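Local coordinates for protein Agap007691-pb (Anopheles gambiae, PDB 5C98) that is of unknown function but belongs to the serpin family, whose members commonly inhibit serine proteases, at residues 16-21 / 361-366; 26-31 / 41-46; 173-178 / 321-326. All coordinates share one frame; numbering follows the deposited sequence.

Interaction 1: residues 16-21 / 361-366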
ATOM      1  N   ALA A  16      17.451  -7.695   7.383  1.00 28.22           N
ATOM      2  CA  ALA A  16      17.278  -6.455   8.128  1.00 28.16           C
ATOM      3  C   ALA A  16      16.312  -5.511   7.426  1.00 24.12           C
ATOM      4  O   ALA A  16      15.536  -4.823   8.092  1.00 24.13           O
ATOM      5  CB  ALA A  16      18.630  -5.769   8.309  1.00 31.51           C
ATOM      6  N   ILE A  17      16.374  -5.425   6.094  1.00 21.86           N
ATOM      7  CA  ILE A  17      15.451  -4.565   5.350  1.00 19.91           C
ATOM      8  C   ILE A  17      14.012  -5.021   5.569  1.00 19.92           C
ATOM      9  O   ILE A  17      13.117  -4.205   5.808  1.00 20.63           O
ATOM     10  CB  ILE A  17      15.810  -4.564   3.850  1.00 26.28           C
ATOM     11  CG1 ILE A  17      17.116  -3.802   3.617  1.00 27.86           C
ATOM     12  CG2 ILE A  17      14.700  -3.936   3.026  1.00 24.27           C
ATOM     13  CD1 ILE A  17      17.793  -4.112   2.276  1.00 28.41           C
ATOM     14  N   VAL A  18      13.763  -6.334   5.471  1.00 18.48           N
ATOM     15  CA  VAL A  18      12.405  -6.852   5.660  1.00 20.01           C
ATOM     16  C   VAL A  18      11.926  -6.613   7.080  1.00 19.22           C
ATOM     17  O   VAL A  18      10.771  -6.222   7.307  1.00 18.69           O
ATOM     18  CB  VAL A  18      12.320  -8.341   5.281  1.00 20.38           C
ATOM     19  CG1 VAL A  18      10.957  -8.933   5.694  1.00 20.04           C
ATOM     20  CG2 VAL A  18      12.547  -8.518   3.817  1.00 24.10           C
ATOM     21  N   ALA A  19      12.773  -6.900   8.060  1.00 19.48           N
ATOM     22  CA  ALA A  19      12.361  -6.678   9.438  1.00 24.00           C
ATOM     23  C   ALA A  19      11.999  -5.217   9.668  1.00 20.55           C
ATOM     24  O   ALA A  19      10.998  -4.908  10.330  1.00 20.84           O
ATOM     25  CB  ALA A  19      13.466  -7.116  10.388  1.00 22.00           C
ATOM     26  N   ALA A  20      12.791  -4.304   9.118  1.00 18.88           N
ATOM     27  CA  ALA A  20      12.557  -2.890   9.342  1.00 17.76           C
ATOM     28  C   ALA A  20      11.316  -2.441   8.592  1.00 18.41           C
ATOM     29  O   ALA A  20      10.500  -1.677   9.125  1.00 17.28           O
ATOM     30  CB  ALA A  20      13.766  -2.067   8.921  1.00 20.48           C
ATOM     31  N   ASN A  21      11.123  -2.962   7.387  1.00 18.01           N
ATOM     32  CA  ASN A  21       9.940  -2.598   6.625  1.00 15.95           C
ATOM     33  C   ASN A  21       8.675  -3.082   7.305  1.00 16.71           C
ATOM     34  O   ASN A  21       7.686  -2.358   7.349  1.00 15.39           O
ATOM     35  CB  ASN A  21       9.983  -3.107   5.192  1.00 17.24           C
ATOM     36  CG  ASN A  21       8.671  -2.867   4.492  1.00 16.87           C
ATOM     37  OD1 ASN A  21       8.263  -1.723   4.297  1.00 16.52           O
ATOM     38  ND2 ASN A  21       7.970  -3.938   4.164  1.00 15.90           N
ATOM     39  N   THR A 361       5.857 -14.352  -0.307  1.00 23.12           N
ATOM     40  CA  THR A 361       5.902 -15.592   0.470  1.00 22.64           C
ATOM     41  C   THR A 361       7.334 -15.970   0.864  1.00 25.95           C
ATOM     42  O   THR A 361       7.548 -16.538   1.945  1.00 31.22           O
ATOM     43  CB  THR A 361       5.204 -16.748  -0.268  1.00 26.17           C
ATOM     44  OG1 THR A 361       5.867 -17.064  -1.500  1.00 31.14           O
ATOM     45  CG2 THR A 361       3.767 -16.397  -0.578  1.00 23.76           C
ATOM     46  N   MET A 362       8.315 -15.628   0.033  1.00 21.29           N
ATOM     47  CA  MET A 362       9.685 -16.089   0.251  1.00 26.56           C
ATOM     48  C   MET A 362      10.277 -15.529   1.539  1.00 29.07           C
ATOM     49  O   MET A 362      10.965 -16.249   2.275  1.00 31.94           O
ATOM     50  CB  MET A 362      10.547 -15.692  -0.945  1.00 29.61           C
ATOM     51  CG  MET A 362      12.001 -16.125  -0.847  1.00 41.17           C
ATOM     52  SD  MET A 362      12.263 -17.773  -1.528  1.00 80.43           S
ATOM     53  CE  MET A 362      12.339 -17.405  -3.280  1.00 64.02           C
ATOM     54  N   ASP A 363      10.024 -14.251   1.836  1.00 22.15           N
ATOM     55  CA  ASP A 363      10.677 -13.573   2.955  1.00 26.16           C
ATOM     56  C   ASP A 363       9.701 -12.958   3.959  1.00 18.36           C
ATOM     57  O   ASP A 363      10.151 -12.394   4.967  1.00 25.20           O
ATOM     58  CB  ASP A 363      11.654 -12.497   2.442  1.00 28.43           C
ATOM     59  CG  ASP A 363      10.974 -11.448   1.571  1.00 26.45           C
ATOM     60  OD1 ASP A 363       9.739 -11.436   1.558  1.00 22.18           O
ATOM     61  OD2 ASP A 363      11.667 -10.633   0.907  1.00 31.92           O
ATOM     62  N   GLY A 364       8.392 -13.054   3.730  1.00 18.27           N
ATOM     63  CA  GLY A 364       7.427 -12.467   4.631  1.00 17.00           C
ATOM     64  C   GLY A 364       7.320 -10.958   4.573  1.00 18.76           C
ATOM     65  O   GLY A 364       6.715 -10.345   5.461  1.00 20.27           O
ATOM     66  N   ASN A 365       7.914 -10.316   3.577  1.00 18.01           N
ATOM     67  CA  ASN A 365       7.859  -8.866   3.531  1.00 18.09           C
ATOM     68  C   ASN A 365       6.447  -8.420   3.197  1.00 15.37           C
ATOM     69  O   ASN A 365       5.843  -8.913   2.245  1.00 15.82           O
ATOM     70  CB  ASN A 365       8.816  -8.335   2.478  1.00 17.14           C
ATOM     71  CG  ASN A 365       9.145  -6.882   2.672  1.00 19.57           C
ATOM     72  OD1 ASN A 365       9.224  -6.403   3.787  1.00 20.70           O
ATOM     73  ND2 ASN A 365       9.318  -6.160   1.567  1.00 22.01           N
ATOM     74  N   VAL A 366       5.942  -7.457   3.956  1.00 14.58           N
ATOM     75  CA  VAL A 366       4.596  -6.937   3.764  1.00 13.93           C
ATOM     76  C   VAL A 366       4.617  -5.837   2.713  1.00 14.23           C
ATOM     77  O   VAL A 366       5.308  -4.826   2.867  1.00 15.45           O
ATOM     78  CB  VAL A 366       3.999  -6.421   5.075  1.00 13.74           C
ATOM     79  CG1 VAL A 366       2.603  -5.822   4.822  1.00 15.75           C
ATOM     80  CG2 VAL A 366       3.965  -7.539   6.141  1.00 16.54           C
TER
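Asn21 and Asn365 cross at about a right angle, their amide planes 64° apart, and this meeting joins segment 16-21 of helix 15-32 to the turn of 361-366. With CG anti to the backbone N (chi1 173°), Asn21 reaches out from the helix and its ND2 serves two acceptors. One bond runs to Asn365 OD1, 2.8 Å from Asn21 ND2, with the nitrogen standing above the carbonyl plane. The other is longer, 3.1 Å from Asn21 ND2 to Val366 O, and here the acceptor lies in the plane of the Asn21 amide. One turn earlier, Val18 turns both methyls onto the same loop. Its CG1 sits 3.6 Å from both Asp363 O and Asn365 OD1, while CG2 comes 3.7 Å from Asp363 OD2. The turn is shaped from within: Asp363 OD1 accepts from Asn365 N at 2.9 Å, an Asx turn, and Gly364 between them takes a positive phi (74°) that favours glycine. Asp363 OD2 forms a salt bridge with Arg360. Asn22, next on the helix, hydrogen-bonds through its side chain to Gly364 O and Val366 N. The turn links antiparallel strands 354-360 and 366-372, part of what serpins call sheet B; helix 15-32 lies beside it, and Tyr44 of helix 43-51 packs against both Asn21 and Asn365.

Interaction 2: residues 26-31 / 41-46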
ATOM      1  N   LEU A  26       3.536  -1.757   9.913  1.00 15.04           N
ATOM      2  CA  LEU A  26       2.481  -1.873  10.913  1.00 14.54           C
ATOM      3  C   LEU A  26       2.289  -0.570  11.673  1.00 15.93           C
ATOM      4  O   LEU A  26       1.152  -0.207  11.983  1.00 16.44           O
ATOM      5  CB  LEU A  26       2.775  -3.050  11.845  1.00 16.20           C
ATOM      6  CG  LEU A  26       2.783  -4.413  11.152  1.00 16.99           C
ATOM      7  CD1 LEU A  26       3.166  -5.465  12.204  1.00 19.68           C
ATOM      8  CD2 LEU A  26       1.471  -4.748  10.426  1.00 17.77           C
ATOM      9  N   GLU A  27       3.377   0.162  11.970  1.00 14.57           N
ATOM     10  CA  GLU A  27       3.230   1.467  12.610  1.00 16.74           C
ATOM     11  C   GLU A  27       2.483   2.438  11.710  1.00 15.44           C
ATOM     12  O   GLU A  27       1.600   3.174  12.161  1.00 15.79           O
ATOM     13  CB  GLU A  27       4.608   2.042  12.929  1.00 18.50           C
ATOM     14  CG  GLU A  27       5.295   1.355  14.109  1.00 21.43           C
ATOM     15  CD  GLU A  27       6.750   1.733  14.249  1.00 39.36           C
ATOM     16  OE1 GLU A  27       7.369   2.170  13.248  1.00 38.33           O
ATOM     17  OE2 GLU A  27       7.283   1.572  15.371  1.00 43.13           O
ATOM     18  N   TYR A  28       2.830   2.460  10.429  1.00 14.29           N
ATOM     19  CA  TYR A  28       2.156   3.340   9.488  1.00 13.31           C
ATOM     20  C   TYR A  28       0.674   2.998   9.393  1.00 15.94           C
ATOM     21  O   TYR A  28      -0.185   3.886   9.386  1.00 14.80           O
ATOM     22  CB  TYR A  28       2.829   3.162   8.134  1.00 15.17           C
ATOM     23  CG  TYR A  28       2.385   4.096   7.028  1.00 16.40           C
ATOM     24  CD1 TYR A  28       1.202   3.899   6.341  1.00 15.75           C
ATOM     25  CD2 TYR A  28       3.205   5.134   6.615  1.00 14.79           C
ATOM     26  CE1 TYR A  28       0.839   4.718   5.292  1.00 15.25           C
ATOM     27  CE2 TYR A  28       2.838   5.958   5.577  1.00 15.84           C
ATOM     28  CZ  TYR A  28       1.676   5.756   4.928  1.00 14.19           C
ATOM     29  OH  TYR A  28       1.308   6.564   3.855  1.00 15.96           O
ATOM     30  N   PHE A  29       0.358   1.713   9.281  1.00 14.02           N
ATOM     31  CA  PHE A  29      -1.047   1.331   9.176  1.00 14.14           C
ATOM     32  C   PHE A  29      -1.830   1.739  10.417  1.00 15.81           C
ATOM     33  O   PHE A  29      -2.958   2.218  10.300  1.00 15.84           O
ATOM     34  CB  PHE A  29      -1.197  -0.166   8.896  1.00 15.08           C
ATOM     35  CG  PHE A  29      -2.616  -0.578   8.651  1.00 15.28           C
ATOM     36  CD1 PHE A  29      -3.354   0.019   7.648  1.00 18.10           C
ATOM     37  CD2 PHE A  29      -3.237  -1.511   9.441  1.00 16.58           C
ATOM     38  CE1 PHE A  29      -4.669  -0.323   7.430  1.00 18.83           C
ATOM     39  CE2 PHE A  29      -4.556  -1.852   9.183  1.00 16.62           C
ATOM     40  CZ  PHE A  29      -5.240  -1.247   8.190  1.00 17.87           C
ATOM     41  N   LYS A  30      -1.253   1.567  11.607  1.00 14.36           N
ATOM     42  CA  LYS A  30      -1.935   2.008  12.821  1.00 15.20           C
ATOM     43  C   LYS A  30      -2.206   3.499  12.787  1.00 17.03           C
ATOM     44  O   LYS A  30      -3.204   3.964  13.343  1.00 19.17           O
ATOM     45  CB  LYS A  30      -1.082   1.698  14.063  1.00 18.37           C
ATOM     46  CG  LYS A  30      -1.035   0.251  14.367  1.00 23.54           C
ATOM     47  CD  LYS A  30      -0.028  -0.097  15.453  1.00 19.91           C
ATOM     48  CE  LYS A  30       0.357  -1.552  15.264  1.00 22.19           C
ATOM     49  NZ  LYS A  30       0.981  -2.072  16.477  1.00 28.93           N
ATOM     50  N   ALA A  31      -1.316   4.273  12.176  1.00 16.20           N
ATOM     51  CA  ALA A  31      -1.493   5.718  12.110  1.00 18.66           C
ATOM     52  C   ALA A  31      -2.547   6.129  11.099  1.00 21.32           C
ATOM     53  O   ALA A  31      -3.098   7.226  11.225  1.00 26.04           O
ATOM     54  CB  ALA A  31      -0.167   6.388  11.735  1.00 20.46           C
ATOM     55  N   VAL A  41      -2.954   0.383   1.928  1.00 13.60           N
ATOM     56  CA  VAL A  41      -1.758   1.208   1.807  1.00 13.66           C
ATOM     57  C   VAL A  41      -0.547   0.315   1.554  1.00 13.87           C
ATOM     58  O   VAL A  41      -0.540  -0.874   1.878  1.00 13.64           O
ATOM     59  CB  VAL A  41      -1.511   2.110   3.041  1.00 15.48           C
ATOM     60  CG1 VAL A  41      -2.570   3.209   3.114  1.00 16.23           C
ATOM     61  CG2 VAL A  41      -1.496   1.291   4.341  1.00 14.31           C
ATOM     62  N   SER A  42       0.516   0.900   0.999  1.00 12.84           N
ATOM     63  CA  SER A  42       1.794   0.213   0.841  1.00 12.66           C
ATOM     64  C   SER A  42       2.875   1.093   1.433  1.00 13.52           C
ATOM     65  O   SER A  42       3.493   1.900   0.730  1.00 12.95           O
ATOM     66  CB  SER A  42       2.068  -0.059  -0.631  1.00 13.25           C
ATOM     67  OG  SER A  42       3.342  -0.622  -0.784  1.00 14.80           O
ATOM     68  N   PRO A  43       3.116   0.972   2.728  1.00 11.96           N
ATOM     69  CA  PRO A  43       4.232   1.715   3.330  1.00 12.50           C
ATOM     70  C   PRO A  43       5.557   1.395   2.671  1.00 13.69           C
ATOM     71  O   PRO A  43       6.442   2.253   2.607  1.00 13.76           O
ATOM     72  CB  PRO A  43       4.163   1.286   4.800  1.00 13.06           C
ATOM     73  CG  PRO A  43       2.666   0.958   4.996  1.00 14.18           C
ATOM     74  CD  PRO A  43       2.306   0.273   3.741  1.00 13.14           C
ATOM     75  N   TYR A  44       5.736   0.163   2.217  1.00 13.05           N
ATOM     76  CA  TYR A  44       6.974  -0.201   1.543  1.00 12.20           C
ATOM     77  C   TYR A  44       7.179   0.669   0.324  1.00 14.62           C
ATOM     78  O   TYR A  44       8.296   1.151   0.089  1.00 14.42           O
ATOM     79  CB  TYR A  44       6.932  -1.677   1.148  1.00 14.80           C
ATOM     80  CG  TYR A  44       8.232  -2.278   0.604  1.00 16.72           C
ATOM     81  CD1 TYR A  44       9.448  -2.011   1.216  1.00 15.51           C
ATOM     82  CD2 TYR A  44       8.205  -3.170  -0.446  1.00 17.55           C
ATOM     83  CE1 TYR A  44      10.614  -2.603   0.768  1.00 17.78           C
ATOM     84  CE2 TYR A  44       9.383  -3.761  -0.909  1.00 16.70           C
ATOM     85  CZ  TYR A  44      10.553  -3.466  -0.291  1.00 17.20           C
ATOM     86  OH  TYR A  44      11.728  -4.049  -0.711  1.00 19.29           O
ATOM     87  N   HIS A  45       6.129   0.873  -0.494  1.00 14.16           N
ATOM     88  CA  HIS A  45       6.324   1.730  -1.652  1.00 11.60           C
ATOM     89  C   HIS A  45       6.417   3.207  -1.270  1.00 13.68           C
ATOM     90  O   HIS A  45       7.079   3.979  -1.974  1.00 15.36           O
ATOM     91  CB  HIS A  45       5.298   1.476  -2.718  1.00 14.14           C
ATOM     92  CG  HIS A  45       5.719   1.999  -4.042  1.00 14.19           C
ATOM     93  ND1 HIS A  45       5.032   2.983  -4.710  1.00 16.42           N
ATOM     94  CD2 HIS A  45       6.767   1.664  -4.818  1.00 14.82           C
ATOM     95  CE1 HIS A  45       5.656   3.244  -5.849  1.00 16.43           C
ATOM     96  NE2 HIS A  45       6.719   2.463  -5.932  1.00 15.62           N
ATOM     97  N   VAL A  46       5.780   3.624  -0.171  1.00 13.39           N
ATOM     98  CA  VAL A  46       6.016   4.971   0.356  1.00 14.40           C
ATOM     99  C   VAL A  46       7.514   5.169   0.569  1.00 14.31           C
ATOM    100  O   VAL A  46       8.099   6.162   0.131  1.00 14.78           O
ATOM    101  CB  VAL A  46       5.194   5.199   1.640  1.00 13.77           C
ATOM    102  CG1 VAL A  46       5.671   6.419   2.431  1.00 12.99           C
ATOM    103  CG2 VAL A  46       3.705   5.300   1.351  1.00 15.67           C
TER
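Tyr28 and Pro43 bring together the first two helices of the serpin fold, matching helices A and B of the family, with the end of the short strand 39-41 alongside. The tight part is the proline ring against the phenol. Pro43 CG lies 3.5 Å from Tyr28 CD1 and 3.7 Å from Tyr28 CG, and Pro43 CB sits over one face of the ring. Tyr28 CG, anti to the backbone N (chi1 -174°), carries the ring off helix 15-32 beside Pro43. The Val41 side is looser. Val41 CB stays 4.2 Å from Tyr28 CE1, and a separate approach brings Val41 CG2 to 4.0 Å from Phe29 CD1, obliquely to that ring. Every residue that touches here is buried, and even this looser side meets protein: Val369 of strand 366-372 packs on both Phe29 and Val41. Tyr28 has further neighbours of its own in Pro289 and Thr292 of helix 289-295. The contact itself is apolar. Polar work is left to Ser42, the N-cap residue of helix 43-51, whose OG accepts from His45 N at 3.2 Å and also hydrogen-bonds with Leu367 O. At the far end of the phenol, one turn into the second helix, a single methyl closes the contact: Val46 CG2, 3.7 Å from Tyr28 OH.

Interaction 3: residues 173-178 / 321-326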
ATOM      1  N   SER A 173       2.305   7.478  -5.687  1.00 14.77           N
ATOM      2  CA  SER A 173       2.593   6.051  -5.620  1.00 16.13           C
ATOM      3  C   SER A 173       1.313   5.298  -5.913  1.00 15.05           C
ATOM      4  O   SER A 173       0.291   5.548  -5.270  1.00 15.69           O
ATOM      5  CB  SER A 173       3.043   5.694  -4.206  1.00 15.53           C
ATOM      6  OG  SER A 173       2.887   4.293  -3.987  1.00 17.04           O
ATOM      7  N   GLY A 174       1.364   4.373  -6.854  1.00 14.86           N
ATOM      8  CA  GLY A 174       0.279   3.435  -7.075  1.00 17.26           C
ATOM      9  C   GLY A 174       0.746   2.020  -6.814  1.00 17.72           C
ATOM     10  O   GLY A 174       1.737   1.606  -7.423  1.00 17.99           O
ATOM     11  N   VAL A 175       0.046   1.247  -5.975  1.00 14.90           N
ATOM     12  CA  VAL A 175       0.374  -0.161  -5.738  1.00 15.35           C
ATOM     13  C   VAL A 175      -0.894  -0.988  -5.935  1.00 14.83           C
ATOM     14  O   VAL A 175      -1.844  -0.869  -5.152  1.00 14.67           O
ATOM     15  CB  VAL A 175       0.979  -0.422  -4.366  1.00 15.11           C
ATOM     16  CG1 VAL A 175       1.253  -1.912  -4.172  1.00 17.47           C
ATOM     17  CG2 VAL A 175       2.270   0.405  -4.238  1.00 16.75           C
ATOM     18  N   SER A 176      -0.892  -1.825  -6.957  1.00 15.75           N
ATOM     19  CA  SER A 176      -2.040  -2.632  -7.335  1.00 15.91           C
ATOM     20  C   SER A 176      -1.652  -4.089  -7.321  1.00 14.37           C
ATOM     21  O   SER A 176      -0.723  -4.496  -8.018  1.00 16.99           O
ATOM     22  CB  SER A 176      -2.557  -2.255  -8.720  1.00 21.08           C
ATOM     23  OG  SER A 176      -2.953  -0.904  -8.694  1.00 20.67           O
ATOM     24  N   VAL A 177      -2.375  -4.875  -6.540  1.00 15.71           N
ATOM     25  CA  VAL A 177      -2.217  -6.320  -6.543  1.00 17.82           C
ATOM     26  C   VAL A 177      -3.209  -6.862  -7.563  1.00 19.48           C
ATOM     27  O   VAL A 177      -4.420  -6.693  -7.394  1.00 21.46           O
ATOM     28  CB  VAL A 177      -2.489  -6.899  -5.147  1.00 17.96           C
ATOM     29  CG1 VAL A 177      -2.444  -8.440  -5.192  1.00 21.20           C
ATOM     30  CG2 VAL A 177      -1.516  -6.306  -4.153  1.00 19.56           C
ATOM     31  N   LEU A 178      -2.699  -7.495  -8.608  1.00 19.24           N
ATOM     32  CA  LEU A 178      -3.497  -7.908  -9.753  1.00 20.77           C
ATOM     33  C   LEU A 178      -3.580  -9.420  -9.936  1.00 20.91           C
ATOM     34  O   LEU A 178      -4.449  -9.888 -10.677  1.00 29.96           O
ATOM     35  CB  LEU A 178      -2.945  -7.260 -11.032  1.00 23.61           C
ATOM     36  CG  LEU A 178      -2.819  -5.737 -10.949  1.00 25.51           C
ATOM     37  CD1 LEU A 178      -2.025  -5.193 -12.132  1.00 34.21           C
ATOM     38  CD2 LEU A 178      -4.190  -5.092 -10.861  1.00 26.22           C
ATOM     39  N   PHE A 321       2.306  14.183  -1.391  1.00 17.12           N
ATOM     40  CA  PHE A 321       2.595  12.777  -1.697  1.00 16.17           C
ATOM     41  C   PHE A 321       1.290  12.032  -1.490  1.00 18.18           C
ATOM     42  O   PHE A 321       0.820  11.932  -0.354  1.00 17.21           O
ATOM     43  CB  PHE A 321       3.703  12.242  -0.782  1.00 17.73           C
ATOM     44  CG  PHE A 321       4.148  10.824  -1.090  1.00 16.07           C
ATOM     45  CD1 PHE A 321       3.702  10.155  -2.223  1.00 17.51           C
ATOM     46  CD2 PHE A 321       5.014  10.164  -0.234  1.00 18.02           C
ATOM     47  CE1 PHE A 321       4.123   8.836  -2.505  1.00 19.72           C
ATOM     48  CE2 PHE A 321       5.412   8.856  -0.513  1.00 17.14           C
ATOM     49  CZ  PHE A 321       4.969   8.211  -1.638  1.00 18.73           C
ATOM     50  N   ILE A 322       0.692  11.546  -2.574  1.00 16.21           N
ATOM     51  CA  ILE A 322      -0.550  10.787  -2.559  1.00 16.61           C
ATOM     52  C   ILE A 322      -0.268   9.367  -3.021  1.00 15.93           C
ATOM     53  O   ILE A 322       0.464   9.158  -3.994  1.00 16.96           O
ATOM     54  CB  ILE A 322      -1.611  11.440  -3.470  1.00 19.75           C
ATOM     55  CG1 ILE A 322      -1.963  12.852  -2.975  1.00 23.88           C
ATOM     56  CG2 ILE A 322      -2.853  10.577  -3.553  1.00 18.58           C
ATOM     57  CD1 ILE A 322      -2.549  12.922  -1.592  1.00 27.09           C
ATOM     58  N   GLN A 323      -0.891   8.409  -2.350  1.00 13.59           N
ATOM     59  CA  GLN A 323      -0.848   7.005  -2.733  1.00 14.99           C
ATOM     60  C   GLN A 323      -2.248   6.507  -3.054  1.00 14.54           C
ATOM     61  O   GLN A 323      -3.232   6.930  -2.449  1.00 15.29           O
ATOM     62  CB  GLN A 323      -0.254   6.132  -1.634  1.00 15.10           C
ATOM     63  CG  GLN A 323      -0.106   4.678  -1.989  1.00 15.51           C
ATOM     64  CD  GLN A 323       0.715   3.907  -0.975  1.00 14.56           C
ATOM     65  OE1 GLN A 323       0.268   3.628   0.140  1.00 15.34           O
ATOM     66  NE2 GLN A 323       1.933   3.558  -1.355  1.00 13.96           N
ATOM     67  N   HIS A 324      -2.346   5.589  -4.017  1.00 14.78           N
ATOM     68  CA  HIS A 324      -3.605   4.938  -4.355  1.00 15.62           C
ATOM     69  C   HIS A 324      -3.325   3.465  -4.553  1.00 15.56           C
ATOM     70  O   HIS A 324      -2.417   3.095  -5.307  1.00 16.60           O
ATOM     71  CB  HIS A 324      -4.199   5.555  -5.628  1.00 15.67           C
ATOM     72  CG  HIS A 324      -5.692   5.547  -5.683  1.00 17.24           C
ATOM     73  ND1 HIS A 324      -6.420   6.626  -6.148  1.00 20.23           N
ATOM     74  CD2 HIS A 324      -6.599   4.592  -5.379  1.00 17.54           C
ATOM     75  CE1 HIS A 324      -7.705   6.334  -6.118  1.00 19.21           C
ATOM     76  NE2 HIS A 324      -7.847   5.104  -5.652  1.00 20.67           N
ATOM     77  N   CYS A 325      -4.046   2.629  -3.818  1.00 14.93           N
ATOM     78  CA  CYS A 325      -3.808   1.202  -3.822  1.00 15.29           C
ATOM     79  C   CYS A 325      -5.056   0.460  -4.249  1.00 15.67           C
ATOM     80  O   CYS A 325      -6.179   0.921  -4.031  1.00 16.39           O
ATOM     81  CB  CYS A 325      -3.420   0.713  -2.443  1.00 14.44           C
ATOM     82  SG  CYS A 325      -1.742   1.241  -1.935  1.00 17.96           S
ATOM     83  N   TYR A 326      -4.846  -0.715  -4.822  1.00 15.68           N
ATOM     84  CA  TYR A 326      -5.917  -1.565  -5.307  1.00 15.49           C
ATOM     85  C   TYR A 326      -5.632  -3.019  -4.965  1.00 16.25           C
ATOM     86  O   TYR A 326      -4.489  -3.478  -5.070  1.00 15.99           O
ATOM     87  CB  TYR A 326      -6.015  -1.447  -6.825  1.00 16.82           C
ATOM     88  CG  TYR A 326      -6.997  -2.415  -7.489  1.00 18.40           C
ATOM     89  CD1 TYR A 326      -8.353  -2.153  -7.508  1.00 23.37           C
ATOM     90  CD2 TYR A 326      -6.548  -3.591  -8.071  1.00 24.34           C
ATOM     91  CE1 TYR A 326      -9.273  -3.058  -8.110  1.00 22.46           C
ATOM     92  CE2 TYR A 326      -7.443  -4.498  -8.669  1.00 23.04           C
ATOM     93  CZ  TYR A 326      -8.788  -4.211  -8.704  1.00 24.88           C
ATOM     94  OH  TYR A 326      -9.688  -5.094  -9.312  1.00 26.63           O
TER
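Gln323 CG stands anti to its backbone N (chi1 -177°), CD continues the extended chain, and the turn of the amide at chi3 (73°) brings NE2 to the hydroxyl of Ser173 on the same face of the sheet, where Ser173 OG is likewise anti to its own N. Gln323 NE2 donates to Ser173 OG over 2.9 Å in an almost straight bond (179°), with the oxygen in the amide plane. Beside it, the edge of the Phe321 ring meets the serine, CE1 lying 3.7 Å from Ser173 CB. The backbones form a parallel ladder in which Ser173, Gly174, Val175 and Ser176 pair with Gln323, His324, Cys325 and Tyr326. Its bonds alternate, from Ser173 N to Ile322 O (3.0 Å) through to Val177 N to Tyr326 O (2.9 Å). Farther along, Cys325 SG rests 4.0 Å from Val175 CB; just past the end of strand 169-177, Leu178 CD2 touches Tyr326 CD2 at 3.9 Å, the two side chains at about a right angle. In serpin terms these are strands 3 and 5 of sheet A. Their direct pairing, with no strand inserted between them, is consistent with the native, uncleaved state of the family. Ser173 OG also bonds to His45 ND1, and Gln323 OE1 to Ser42 N, so both ends of the buried amide are engaged, which probably fixes its flip and ties the two strands to the start of helix 43-51.

In the fold
Interactions 2 and 3 lie in the buried centre, whereas interaction 1 is only partly buried, near the start of helix 15-32. That helix serves interactions 1 and 2: its early turns grip the 361-366 loop by amide bonds, while within interaction 2 its later turns meet 41-46 by apolar contacts. Tyr44 packs between the two sites. Interaction 3 differs in kind, a backbone ladder between strands, yet the start of helix 43-51, which belongs to interaction 2, meets that ladder through polar pairs. This junction corresponds to the shutter region of serpins, where helix B underlies sheet A. Interactions 1 and 3 do not touch; their nearest atoms are about 9 Å apart.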